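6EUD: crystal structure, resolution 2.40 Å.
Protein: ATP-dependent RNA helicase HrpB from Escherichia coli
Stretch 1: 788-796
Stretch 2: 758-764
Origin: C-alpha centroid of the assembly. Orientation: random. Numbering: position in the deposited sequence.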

ATOM      1  N   GLY A 788     -47.187  43.276  29.466  1.00 86.73           N
ATOM      2  CA  GLY A 788     -48.451  43.446  28.767  1.00 88.79           C
ATOM      3  C   GLY A 788     -49.337  42.213  28.679  1.00 87.32           C
ATOM      4  O   GLY A 788     -50.549  42.302  28.872  1.00 89.04           O
ATOM      5  N   ARG A 789     -48.749  41.056  28.384  1.00 87.07           N
ATOM      6  CA  ARG A 789     -49.549  39.848  28.219  1.00 84.97           C
ATOM      7  C   ARG A 789     -49.655  39.058  29.521  1.00 80.61           C
ATOM      8  O   ARG A 789     -50.549  38.227  29.678  1.00 80.38           O
ATOM      9  CB  ARG A 789     -48.972  38.973  27.111  1.00 87.37           C
ATOM     10  CG  ARG A 789     -49.911  37.875  26.646  1.00 92.62           C
ATOM     11  CD  ARG A 789     -49.427  37.302  25.339  1.00 96.52           C
ATOM     12  NE  ARG A 789     -49.264  38.354  24.343  1.00100.97           N
ATOM     13  CZ  ARG A 789     -48.717  38.165  23.148  1.00102.00           C
ATOM     14  NH1 ARG A 789     -48.267  36.965  22.811  1.00 98.16           N
ATOM     15  NH2 ARG A 789     -48.609  39.177  22.298  1.00104.79           N
ATOM     16  N   TYR A 790     -48.747  39.325  30.456  1.00 77.67           N
ATOM     17  CA  TYR A 790     -48.796  38.673  31.767  1.00 76.21           C
ATOM     18  C   TYR A 790     -48.472  39.649  32.895  1.00 74.85           C
ATOM     19  O   TYR A 790     -47.433  39.525  33.548  1.00 72.65           O
ATOM     20  CB  TYR A 790     -47.833  37.476  31.818  1.00 72.67           C
ATOM     21  CG  TYR A 790     -48.084  36.459  30.730  1.00 69.38           C
ATOM     22  CD1 TYR A 790     -49.155  35.579  30.812  1.00 71.97           C
ATOM     23  CD2 TYR A 790     -47.257  36.385  29.617  1.00 66.13           C
ATOM     24  CE1 TYR A 790     -49.399  34.655  29.817  1.00 75.36           C
ATOM     25  CE2 TYR A 790     -47.486  35.459  28.614  1.00 70.42           C
ATOM     26  CZ  TYR A 790     -48.562  34.596  28.719  1.00 75.44           C
ATOM     27  OH  TYR A 790     -48.808  33.675  27.729  1.00 76.62           O
ATOM     28  N   PRO A 791     -49.372  40.615  33.138  1.00 75.27           N
ATOM     29  CA  PRO A 791     -49.123  41.661  34.137  1.00 78.11           C
ATOM     30  C   PRO A 791     -49.158  41.118  35.564  1.00 77.42           C
ATOM     31  O   PRO A 791     -48.809  41.835  36.505  1.00 75.23           O
ATOM     32  CB  PRO A 791     -50.269  42.654  33.899  1.00 80.74           C
ATOM     33  CG  PRO A 791     -51.384  41.806  33.371  1.00 80.49           C
ATOM     34  CD  PRO A 791     -50.721  40.714  32.552  1.00 77.35           C
ATOM     35  N   LYS A 792     -49.575  39.861  35.712  1.00 77.22           N
ATOM     36  CA  LYS A 792     -49.685  39.232  37.021  1.00 78.23           C
ATOM     37  C   LYS A 792     -48.340  38.680  37.499  1.00 81.10           C
ATOM     38  O   LYS A 792     -48.207  38.271  38.652  1.00 83.39           O
ATOM     39  CB  LYS A 792     -50.741  38.124  36.982  1.00 80.37           C
ATOM     40  CG  LYS A 792     -52.087  38.606  36.476  1.00 84.39           C
ATOM     41  CD  LYS A 792     -53.215  37.668  36.848  1.00 85.27           C
ATOM     42  CE  LYS A 792     -54.553  38.295  36.494  1.00 87.18           C
ATOM     43  NZ  LYS A 792     -55.698  37.472  36.966  1.00 88.91           N
ATOM     44  N   HIS A 793     -47.343  38.679  36.615  1.00 79.77           N
ATOM     45  CA  HIS A 793     -45.992  38.268  36.988  1.00 79.80           C
ATOM     46  C   HIS A 793     -45.083  39.464  37.245  1.00 79.52           C
ATOM     47  O   HIS A 793     -45.278  40.536  36.672  1.00 79.13           O
ATOM     48  CB  HIS A 793     -45.362  37.393  35.900  1.00 79.61           C
ATOM     49  CG  HIS A 793     -45.927  36.014  35.828  1.00 80.64           C
ATOM     50  ND1 HIS A 793     -47.111  35.728  35.186  1.00 81.37           N
ATOM     51  CD2 HIS A 793     -45.477  34.840  36.331  1.00 81.93           C
ATOM     52  CE1 HIS A 793     -47.365  34.437  35.291  1.00 80.60           C
ATOM     53  NE2 HIS A 793     -46.389  33.876  35.979  1.00 82.01           N
ATOM     54  N   VAL A 794     -44.079  39.270  38.095  1.00 77.67           N
ATOM     55  CA  VAL A 794     -43.041  40.274  38.266  1.00 77.21           C
ATOM     56  C   VAL A 794     -41.969  40.101  37.179  1.00 74.56           C
ATOM     57  O   VAL A 794     -41.320  39.059  37.091  1.00 74.86           O
ATOM     58  CB  VAL A 794     -42.380  40.194  39.663  1.00 76.33           C
ATOM     59  CG1 VAL A 794     -41.337  41.291  39.821  1.00 75.85           C
ATOM     60  CG2 VAL A 794     -43.422  40.281  40.758  1.00 76.38           C
ATOM     61  N   TRP A 795     -41.808  41.125  36.347  1.00 71.54           N
ATOM     62  CA  TRP A 795     -40.757  41.169  35.339  1.00 68.57           C
ATOM     63  C   TRP A 795     -39.773  42.279  35.680  1.00 73.17           C
ATOM     64  O   TRP A 795     -39.942  43.418  35.246  1.00 82.75           O
ATOM     65  CB  TRP A 795     -41.357  41.384  33.952  1.00 65.64           C
ATOM     66  CG  TRP A 795     -42.460  40.423  33.661  1.00 65.18           C
ATOM     67  CD1 TRP A 795     -43.801  40.656  33.774  1.00 65.21           C
ATOM     68  CD2 TRP A 795     -42.324  39.058  33.239  1.00 64.02           C
ATOM     69  NE1 TRP A 795     -44.509  39.528  33.429  1.00 66.48           N
ATOM     70  CE2 TRP A 795     -43.623  38.531  33.100  1.00 65.34           C
ATOM     71  CE3 TRP A 795     -41.231  38.234  32.957  1.00 62.28           C
ATOM     72  CZ2 TRP A 795     -43.858  37.216  32.690  1.00 62.73           C
ATOM     73  CZ3 TRP A 795     -41.469  36.931  32.547  1.00 60.49           C
ATOM     74  CH2 TRP A 795     -42.773  36.435  32.428  1.00 59.20           C
ATOM     75  N   PRO A 796     -38.735  41.946  36.458  1.00 70.80           N
ATOM     76  CA  PRO A 796     -37.801  42.904  37.071  1.00 72.62           C
ATOM     77  C   PRO A 796     -36.859  43.596  36.084  1.00 74.70           C
ATOM     78  O   PRO A 796     -36.466  43.012  35.069  1.00 75.61           O
ATOM     79  CB  PRO A 796     -37.001  42.031  38.034  1.00 69.75           C
ATOM     80  CG  PRO A 796     -37.001  40.689  37.380  1.00 67.44           C
ATOM     81  CD  PRO A 796     -38.347  40.551  36.724  1.00 66.51           C
TER
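Stretch 2 758-764: LSPAQRP

Stretch 2 meets stretch 1 as one compact turn set against another, with no pairing of strands or helices between them; the loop turns back on itself, so no single direction or crossing angle describes it. From Ser759 to Gln762 its backbone forms a type I beta turn, closed by the hydrogen bond from Gln762 N to Ser759 O (2.7 Å); Ser759 N also donates to Arg763 O (2.7 Å), drawing the two ends of the loop together. Ser759 suits this position because its small hydroxyl can fold back over the backbone: its chi1 is p, and Ser759 OG accepts from Ala761 N at 3.3 Å and, more weakly, from Arg763 N at 3.4 Å. In stretch 1, residues Tyr790 to His793 form a second type I turn, in which His793 N donates to Tyr790 O (3.2 Å). Tyr790 O also accepts a hydrogen bond from Trp795 NE1 at 2.9 Å, which ties the indole back to the turn. The backbones stay well apart, the nearest CA atoms being those of Tyr790 and Pro760 at 8.1 Å, so side chains make the contact, which buries 299 Å² in all.

The apolar part centres on Pro760, whose ring fits among three aromatic side chains. Pro760 CG lies 4.2 Å from the centroid of the Tyr790 ring and also 4.2 Å from that of the His793 ring, in each case over the face and about 15° from the ring normal. These are CH-pi contacts, for which proline is well suited: its ring is rigid and compact and can present CH groups to an aromatic face. Trp795 meets the same proline with its edge, Trp795 CH2 standing 3.6 Å from Pro760 CD. Ala761 adds a small methyl group beside the phenol, with Ala761 CB 4.2 Å from Tyr790 CZ and 3.1 Å from Tyr790 OH, the latter a tight approach.

The polar part lies at the far end of the tyrosine. Arg763 NH2 donates a nearly straight hydrogen bond to Tyr790 OH (2.9 Å, 172° at the hydrogen), and the hydroxyl lies near the plane of the guanidinium, where its N-H groups point. Tyrosine thus serves both kinds of contact, offering a ring face to Pro760 and a hydroxyl to Arg763.

The last group is a meeting of like charges. Arg789 NH1 lies over one face of the Arg763 guanidinium, 3.7 Å from Arg763 NE. Flat, delocalised guanidinium groups can approach closely despite their shared charge.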

ATOM      1  N   LEU A 758     -38.488  30.962  27.237  1.00 45.26           N
ATOM      2  CA  LEU A 758     -39.913  30.867  26.969  1.00 43.60           C
ATOM      3  C   LEU A 758     -40.699  31.780  27.893  1.00 47.84           C
ATOM      4  O   LEU A 758     -40.195  32.217  28.927  1.00 50.39           O
ATOM      5  CB  LEU A 758     -40.377  29.418  27.128  1.00 39.05           C
ATOM      6  CG  LEU A 758     -39.504  28.343  26.465  1.00 41.88           C
ATOM      7  CD1 LEU A 758     -39.842  26.968  27.026  1.00 41.02           C
ATOM      8  CD2 LEU A 758     -39.636  28.320  24.944  1.00 39.87           C
ATOM      9  N   SER A 759     -41.930  32.070  27.497  1.00 46.86           N
ATOM     10  CA  SER A 759     -42.897  32.772  28.334  1.00 52.73           C
ATOM     11  C   SER A 759     -43.593  31.809  29.317  1.00 56.09           C
ATOM     12  O   SER A 759     -43.420  30.596  29.209  1.00 55.20           O
ATOM     13  CB  SER A 759     -43.918  33.448  27.424  1.00 55.90           C
ATOM     14  OG  SER A 759     -44.790  32.468  26.884  1.00 55.84           O
ATOM     15  N   PRO A 760     -44.392  32.336  30.270  1.00 60.47           N
ATOM     16  CA  PRO A 760     -45.189  31.466  31.144  1.00 58.23           C
ATOM     17  C   PRO A 760     -46.006  30.427  30.411  1.00 54.98           C
ATOM     18  O   PRO A 760     -46.278  29.368  30.964  1.00 54.77           O
ATOM     19  CB  PRO A 760     -46.126  32.447  31.836  1.00 59.86           C
ATOM     20  CG  PRO A 760     -45.315  33.676  31.956  1.00 60.40           C
ATOM     21  CD  PRO A 760     -44.513  33.746  30.686  1.00 60.84           C
ATOM     22  N   ALA A 761     -46.392  30.748  29.179  1.00 56.97           N
ATOM     23  CA  ALA A 761     -47.191  29.854  28.353  1.00 58.40           C
ATOM     24  C   ALA A 761     -46.293  29.012  27.434  1.00 61.78           C
ATOM     25  O   ALA A 761     -46.801  28.409  26.488  1.00 65.55           O
ATOM     26  CB  ALA A 761     -48.214  30.631  27.537  1.00 56.65           C
ATOM     27  N   GLN A 762     -44.984  28.970  27.725  1.00 61.92           N
ATOM     28  CA  GLN A 762     -44.081  27.980  27.140  1.00 65.64           C
ATOM     29  C   GLN A 762     -43.902  28.257  25.659  1.00 62.06           C
ATOM     30  O   GLN A 762     -43.496  27.397  24.884  1.00 58.25           O
ATOM     31  CB  GLN A 762     -44.619  26.585  27.489  1.00 75.70           C
ATOM     32  CG  GLN A 762     -44.055  26.061  28.819  1.00 86.24           C
ATOM     33  CD  GLN A 762     -43.011  24.936  28.604  1.00 94.12           C
ATOM     34  OE1 GLN A 762     -41.829  25.012  29.076  1.00 98.15           O
ATOM     35  NE2 GLN A 762     -43.567  23.769  28.170  1.00 98.56           N
ATOM     36  N   ARG A 763     -44.069  29.547  25.368  1.00 66.82           N
ATOM     37  CA  ARG A 763     -43.907  30.215  24.077  1.00 69.75           C
ATOM     38  C   ARG A 763     -42.515  30.875  24.003  1.00 66.46           C
ATOM     39  O   ARG A 763     -42.176  31.687  24.867  1.00 61.81           O
ATOM     40  CB  ARG A 763     -45.012  31.274  23.911  1.00 70.13           C
ATOM     41  CG  ARG A 763     -45.010  32.084  22.619  1.00 70.79           C
ATOM     42  CD  ARG A 763     -46.131  33.143  22.642  1.00 75.37           C
ATOM     43  NE  ARG A 763     -45.942  34.215  23.640  1.00 76.78           N
ATOM     44  CZ  ARG A 763     -46.619  34.350  24.789  1.00 71.94           C
ATOM     45  NH1 ARG A 763     -46.364  35.375  25.598  1.00 70.66           N
ATOM     46  NH2 ARG A 763     -47.556  33.478  25.137  1.00 67.73           N
ATOM     47  N   PRO A 764     -41.711  30.522  22.979  1.00 65.36           N
ATOM     48  CA  PRO A 764     -40.336  30.991  22.717  1.00 62.11           C
ATOM     49  C   PRO A 764     -40.214  32.511  22.584  1.00 60.52           C
ATOM     50  O   PRO A 764     -40.722  33.101  21.631  1.00 59.51           O
ATOM     51  CB  PRO A 764     -39.973  30.304  21.392  1.00 62.40           C
ATOM     52  CG  PRO A 764     -41.273  29.892  20.799  1.00 66.14           C
ATOM     53  CD  PRO A 764     -42.171  29.585  21.944  1.00 66.83           C
TER